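Local coordinates for protein cyclopropane mycolic acid synthase MmaA2 (Mycobacterium tuberculosis, PDB 1TPY) that converts a double bond of mycolic acids into a cis-cyclopropane ring, using the methylene group it takes from S-adenosyl-L-methionine, at residues Q204-I208 with E209-E213. Residues are numbered along the deposited sequence; the frame is centred on the assembly and turned at random.
Sequences QPPTI and EMVEE. With 16A (cetyl-trimethyl-ammonium), chain D.
Pro206 packs on Val211 and Met210, just where the loop runs into helix 208-218. Its CG lies 3.7 Å from CG2 of Val211, and the two side chains cross at a slant. CE of Met210 reaches CB of Pro206 at 4.0 Å. The bend at the end of the methionine chain (chi3 55°) puts this methyl at the CA-CB edge of the proline ring. Val211 touches Leu166 and Pro206 touches Thr168, so helix 208-218 packs on strand 163-171 of the central sheet of the Rossmann-type methyltransferase fold; His147 adjoins Pro206 and Met210. Thr207 is the N-cap residue, but its side chain makes no capping bond; OG1 instead makes a weak hydrogen bond to Gly171 O. The first turn is held by backbone bonds. Thr207 O takes a weak hydrogen bond from Val211 N at 3.4 Å. Glu212 N to Ile208 O is firmer, at 3.1 Å and nearly straight (174°). Thr207 N also gives a weak hydrogen bond to SD of Met210, at 3.6 Å. Pro205 belongs to the pocket of the bound cetyl-trimethyl-ammonium, which probably marks the path of the acyl chain; its CD sits 3.7 Å from C11. At the edge of the packing, Ile208 and Glu212 meet obliquely, while Ile208 also touches Thr170 and Arg225, and Glu212 touches Leu222. Packing is looser toward solvent, where Glu209 is exposed.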
ATOM      1  N   GLN A 204     -11.212  -3.926   2.196  1.00 30.20           N
ATOM      2  CA  GLN A 204     -11.420  -5.342   2.491  1.00 30.43           C
ATOM      3  C   GLN A 204     -10.095  -6.100   2.407  1.00 28.62           C
ATOM      4  O   GLN A 204      -9.783  -6.707   1.384  1.00 27.71           O
ATOM      5  CB  GLN A 204     -12.397  -5.957   1.480  1.00 32.85           C
ATOM      6  CG  GLN A 204     -13.658  -5.138   1.225  1.00 36.19           C
ATOM      7  CD  GLN A 204     -14.476  -5.664   0.052  1.00 37.57           C
ATOM      8  OE1 GLN A 204     -15.374  -4.980  -0.451  1.00 38.21           O
ATOM      9  NE2 GLN A 204     -14.171  -6.883  -0.388  1.00 34.75           N
ATOM     10  N   PRO A 205      -9.305  -6.093   3.487  1.00 28.94           N
ATOM     11  CA  PRO A 205      -8.027  -6.806   3.441  1.00 27.94           C
ATOM     12  C   PRO A 205      -8.241  -8.286   3.159  1.00 27.06           C
ATOM     13  O   PRO A 205      -9.219  -8.880   3.605  1.00 29.42           O
ATOM     14  CB  PRO A 205      -7.462  -6.578   4.833  1.00 28.89           C
ATOM     15  CG  PRO A 205      -8.701  -6.599   5.680  1.00 29.80           C
ATOM     16  CD  PRO A 205      -9.653  -5.735   4.874  1.00 30.46           C
ATOM     17  N   PRO A 206      -7.340  -8.900   2.392  1.00 26.24           N
ATOM     18  CA  PRO A 206      -7.533 -10.321   2.125  1.00 24.96           C
ATOM     19  C   PRO A 206      -6.966 -11.113   3.299  1.00 25.85           C
ATOM     20  O   PRO A 206      -6.345 -10.552   4.205  1.00 23.35           O
ATOM     21  CB  PRO A 206      -6.703 -10.537   0.872  1.00 25.27           C
ATOM     22  CG  PRO A 206      -5.519  -9.661   1.144  1.00 26.39           C
ATOM     23  CD  PRO A 206      -6.176  -8.381   1.650  1.00 24.80           C
ATOM     24  N   THR A 207      -7.201 -12.418   3.282  1.00 25.78           N
ATOM     25  CA  THR A 207      -6.652 -13.299   4.289  1.00 24.84           C
ATOM     26  C   THR A 207      -5.459 -13.875   3.536  1.00 23.54           C
ATOM     27  O   THR A 207      -5.388 -13.732   2.317  1.00 21.87           O
ATOM     28  CB  THR A 207      -7.642 -14.422   4.666  1.00 25.91           C
ATOM     29  OG1 THR A 207      -7.094 -15.198   5.731  1.00 33.07           O
ATOM     30  CG2 THR A 207      -7.891 -15.336   3.504  1.00 23.12           C
ATOM     31  N   ILE A 208      -4.521 -14.509   4.230  1.00 22.80           N
ATOM     32  CA  ILE A 208      -3.361 -15.065   3.542  1.00 23.90           C
ATOM     33  C   ILE A 208      -3.746 -16.129   2.516  1.00 24.47           C
ATOM     34  O   ILE A 208      -3.266 -16.100   1.384  1.00 25.09           O
ATOM     35  CB  ILE A 208      -2.329 -15.667   4.544  1.00 23.79           C
ATOM     36  CG1 ILE A 208      -1.583 -14.536   5.265  1.00 21.42           C
ATOM     37  CG2 ILE A 208      -1.338 -16.569   3.804  1.00 23.12           C
ATOM     38  CD1 ILE A 208      -0.703 -15.010   6.423  1.00 20.01           C
ATOM     39  N   GLU A 209      -4.613 -17.057   2.902  1.00 24.27           N
ATOM     40  CA  GLU A 209      -5.027 -18.110   1.984  1.00 26.92           C
ATOM     41  C   GLU A 209      -5.722 -17.547   0.744  1.00 27.45           C
ATOM     42  O   GLU A 209      -5.615 -18.119  -0.336  1.00 29.00           O
ATOM     43  CB  GLU A 209      -5.940 -19.122   2.691  1.00 25.26           C
ATOM     44  CG  GLU A 209      -7.134 -18.501   3.397  1.00 26.41           C
ATOM     45  CD  GLU A 209      -7.944 -19.520   4.164  1.00 26.82           C
ATOM     46  OE1 GLU A 209      -7.358 -20.530   4.602  1.00 29.61           O
ATOM     47  OE2 GLU A 209      -9.159 -19.311   4.341  1.00 29.42           O
ATOM     48  N   MET A 210      -6.423 -16.427   0.894  1.00 27.78           N
ATOM     49  CA  MET A 210      -7.108 -15.818  -0.246  1.00 28.53           C
ATOM     50  C   MET A 210      -6.109 -15.392  -1.317  1.00 27.97           C
ATOM     51  O   MET A 210      -6.327 -15.633  -2.503  1.00 28.18           O
ATOM     52  CB  MET A 210      -7.928 -14.604   0.194  1.00 28.20           C
ATOM     53  CG  MET A 210      -9.271 -14.938   0.830  1.00 31.98           C
ATOM     54  SD  MET A 210     -10.092 -13.443   1.463  1.00 35.43           S
ATOM     55  CE  MET A 210     -10.082 -12.466  -0.015  1.00 25.86           C
ATOM     56  N   VAL A 211      -5.022 -14.748  -0.891  1.00 27.89           N
ATOM     57  CA  VAL A 211      -3.978 -14.304  -1.814  1.00 25.59           C
ATOM     58  C   VAL A 211      -3.322 -15.512  -2.486  1.00 24.80           C
ATOM     59  O   VAL A 211      -3.166 -15.544  -3.707  1.00 24.40           O
ATOM     60  CB  VAL A 211      -2.880 -13.495  -1.081  1.00 24.62           C
ATOM     61  CG1 VAL A 211      -1.746 -13.161  -2.045  1.00 23.14           C
ATOM     62  CG2 VAL A 211      -3.469 -12.216  -0.505  1.00 24.81           C
ATOM     63  N   GLU A 212      -2.945 -16.502  -1.682  1.00 24.39           N
ATOM     64  CA  GLU A 212      -2.300 -17.711  -2.201  1.00 27.12           C
ATOM     65  C   GLU A 212      -3.182 -18.445  -3.202  1.00 25.80           C
ATOM     66  O   GLU A 212      -2.770 -18.716  -4.324  1.00 26.49           O
ATOM     67  CB  GLU A 212      -1.957 -18.681  -1.065  1.00 25.16           C
ATOM     68  CG  GLU A 212      -1.068 -18.098   0.015  1.00 28.77           C
ATOM     69  CD  GLU A 212      -0.774 -19.105   1.117  1.00 32.65           C
ATOM     70  OE1 GLU A 212      -1.730 -19.740   1.624  1.00 33.04           O
ATOM     71  OE2 GLU A 212       0.407 -19.256   1.480  1.00 32.81           O
ATOM     72  N   GLU A 213      -4.396 -18.773  -2.777  1.00 26.09           N
ATOM     73  CA  GLU A 213      -5.331 -19.497  -3.616  1.00 27.31           C
ATOM     74  C   GLU A 213      -5.694 -18.776  -4.910  1.00 26.78           C
ATOM     75  O   GLU A 213      -5.623 -19.366  -5.985  1.00 26.23           O
ATOM     76  CB  GLU A 213      -6.598 -19.809  -2.820  1.00 27.58           C
ATOM     77  CG  GLU A 213      -6.347 -20.722  -1.630  1.00 28.05           C
ATOM     78  CD  GLU A 213      -7.611 -21.017  -0.855  1.00 28.50           C
ATOM     79  OE1 GLU A 213      -8.687 -20.527  -1.261  1.00 27.62           O
ATOM     80  OE2 GLU A 213      -7.532 -21.738   0.158  1.00 27.07           O
TER
HETATM   81  C1  16A D1901      -2.362   1.699   8.375  1.00 28.91           C
HETATM   82  C2  16A D1901      -3.698   1.080   7.968  1.00 29.99           C
HETATM   83  C3  16A D1901      -3.988  -0.172   8.812  1.00 30.46           C
HETATM   84  C4  16A D1901      -5.306  -0.873   8.515  1.00 29.63           C
HETATM   85  C5  16A D1901      -5.448  -2.095   9.437  1.00 28.27           C
HETATM   86  C6  16A D1901      -6.735  -2.915   9.259  1.00 27.62           C
HETATM   87  C7  16A D1901      -8.095  -2.248   9.584  1.00 26.89           C
HETATM   88  C8  16A D1901      -9.374  -2.872   8.975  1.00 27.69           C
HETATM   89  C9  16A D1901      -9.373  -3.147   7.453  1.00 27.18           C
HETATM   90  C10 16A D1901      -9.265  -1.913   6.526  1.00 26.67           C
HETATM   91  C11 16A D1901      -8.799  -2.189   5.075  1.00 28.97           C
HETATM   92  C12 16A D1901      -8.279  -0.963   4.308  1.00 31.66           C
HETATM   93  C13 16A D1901      -6.748  -0.920   4.259  1.00 33.07           C
HETATM   94  C14 16A D1901      -6.246   0.351   3.579  1.00 35.34           C
HETATM   95  C15 16A D1901      -4.729   0.427   3.821  1.00 36.54           C
HETATM   96  C16 16A D1901      -4.225   1.779   3.278  1.00 37.00           C
HETATM   97  N1  16A D1901      -2.798   2.319   3.333  1.00 37.05           N
HETATM   98  C17 16A D1901      -2.378   3.526   2.918  1.00 37.68           C
HETATM   99  C18 16A D1901      -2.244   2.225   4.739  1.00 36.84           C
HETATM  100  C19 16A D1901      -1.910   1.408   2.516  1.00 36.17           C